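Local coordinates for flavoredoxin (Desulfovibrio vulgaris str. 'Miyazaki F', PDB 2D5M), which binds flavin mononucleotide and serves in electron transport, as a flavoprotein of the flavin reductase-like family, at the interface of chains A and B. Numbering follows the deposited sequence. Chains: chain A/B, flavoredoxin.

The interface of chains A and B. Residues chain A 13-15, 162-163, 174; chain B 13-15, 162-163.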
# COMPACT_ATOMS: atom_id res chain seq x y z
N PRO A 13 3.81 4.56 2.87
CA PRO A 13 2.61 5.20 2.33
C PRO A 13 1.44 4.24 2.43
O PRO A 13 1.62 3.04 2.55
CB PRO A 13 2.97 5.41 0.85
CG PRO A 13 3.81 4.21 0.56
CD PRO A 13 4.68 4.06 1.78
N THR A 14 0.23 4.80 2.31
CA THR A 14 -0.98 4.01 1.98
C THR A 14 -1.57 4.62 0.72
O THR A 14 -1.39 5.84 0.47
CB THR A 14 -2.02 3.89 3.12
OG1 THR A 14 -2.76 5.10 3.26
CG2 THR A 14 -1.32 3.54 4.43
N PRO A 15 -2.24 3.83 -0.09
CA PRO A 15 -2.78 4.34 -1.36
C PRO A 15 -4.12 5.01 -1.15
O PRO A 15 -4.77 4.97 -0.10
CB PRO A 15 -2.90 3.07 -2.18
CG PRO A 15 -3.25 2.03 -1.18
CD PRO A 15 -2.46 2.37 0.04
N VAL A 162 -2.08 10.28 -5.45
CA VAL A 162 -2.25 10.73 -4.08
C VAL A 162 -1.87 9.62 -3.11
O VAL A 162 -2.21 8.45 -3.29
CB VAL A 162 -3.70 11.17 -3.84
CG1 VAL A 162 -3.99 11.60 -2.42
CG2 VAL A 162 -4.14 12.29 -4.77
N ILE A 163 -1.23 10.01 -2.03
CA ILE A 163 -0.88 9.21 -0.91
C ILE A 163 -1.76 9.55 0.28
O ILE A 163 -1.95 10.73 0.57
CB ILE A 163 0.62 9.40 -0.45
CG1 ILE A 163 1.57 9.03 -1.60
CG2 ILE A 163 1.01 8.69 0.78
CD1 ILE A 163 2.90 9.70 -1.35
N VAL A 174 3.41 12.55 -4.29
CA VAL A 174 4.71 11.91 -4.49
C VAL A 174 5.73 12.99 -4.81
O VAL A 174 5.48 13.91 -5.57
CB VAL A 174 4.68 10.84 -5.61
CG1 VAL A 174 6.05 10.26 -5.84
CG2 VAL A 174 3.69 9.75 -5.29
N PRO B 13 0.65 4.56 -4.72
CA PRO B 13 1.98 4.17 -4.23
C PRO B 13 1.96 2.71 -3.84
O PRO B 13 0.91 2.13 -3.60
CB PRO B 13 2.15 5.04 -2.98
CG PRO B 13 0.74 5.09 -2.45
CD PRO B 13 -0.11 5.29 -3.68
N THR B 14 3.16 2.14 -3.72
CA THR B 14 3.37 0.88 -2.97
C THR B 14 4.40 1.17 -1.90
O THR B 14 5.26 2.06 -2.08
CB THR B 14 3.75 -0.35 -3.84
OG1 THR B 14 5.12 -0.28 -4.24
CG2 THR B 14 2.84 -0.43 -5.07
N PRO B 15 4.34 0.47 -0.78
CA PRO B 15 5.27 0.74 0.32
C PRO B 15 6.59 0.03 0.12
O PRO B 15 6.80 -0.83 -0.74
CB PRO B 15 4.50 0.20 1.52
CG PRO B 15 3.77 -0.97 0.97
CD PRO B 15 3.35 -0.56 -0.41
N VAL B 162 10.00 5.91 2.16
CA VAL B 162 10.24 5.59 0.76
C VAL B 162 9.01 4.96 0.14
O VAL B 162 8.35 4.10 0.73
CB VAL B 162 11.45 4.67 0.62
CG1 VAL B 162 11.74 4.23 -0.80
CG2 VAL B 162 12.72 5.25 1.21
N ILE B 163 8.74 5.33 -1.09
CA ILE B 163 7.73 4.79 -1.94
C ILE B 163 8.36 3.92 -3.02
O ILE B 163 9.34 4.35 -3.64
CB ILE B 163 6.86 5.89 -2.66
CG1 ILE B 163 6.17 6.78 -1.61
CG2 ILE B 163 5.89 5.41 -3.65
CD1 ILE B 163 5.81 8.09 -2.27
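A:Pro13 and B:Pro13 meet edge to edge at the centre of this patch, through their CB-CG edges, across the two-fold axis that relates the chains. A:Pro13 CB and B:Pro13 CB are 3.9 Å apart. Each ring also reaches past its twin to the partner's backbone, A:Pro13 to that of B:Thr14 and B:Pro15. It does so with its CG and CD edge. A:Pro13 CD packs on B:Pro15 CA at 3.7 Å. A:Pro13 CG lies 3.7 Å from the carbonyl O of B:Thr14. The carbonyl O of B:Val162 is also near, 3.8 Å from A:Pro13 CD. These are van der Waals contacts of ring carbons with an alpha carbon and two carbonyl oxygens; none is a hydrogen bond. The CG and CD end of A:Pro13 thus lodges in a notch of chain B, with B:Thr14 and B:Pro15 on one side and B:Ile163 on another, while its CB side meets the twin ring. B:Pro13 makes the same set on chain A. A cis peptide bond precedes Pro13 in both chains and probably helps to set the course of the loop that presents the ring.

Beside the proline pair, A:Ile163 and B:Ile163 point at each other tip to tip. A:Ile163 CD1 and B:Ile163 CD1 are 3.5 Å apart, a tight contact for two methyls. In each chain CG1 is anti to the carbonyl carbon and beside the backbone N (chi1 -59°). The CG1-CD1 arm is then extended (chi2 158°), which carries the terminal methyl to the partner. On its way the arm passes the opposing proline, with A:Ile163 CG1 4.1 Å from B:Pro13 CG. A:Val174, on strand 170-180, crosses the tip of B:Ile163 at an angle. A:Val174 CG2 is 4.0 Å from B:Ile163 CD1, and the CG1 branch is slightly farther off.

No hydrogen bond or salt bridge spans this patch. Its contact is apolar and rests on the fit of rings and methyls. The patch is one part of a larger symmetric interface, and it probably helps to hold two flavoredoxin chains together as a dimer.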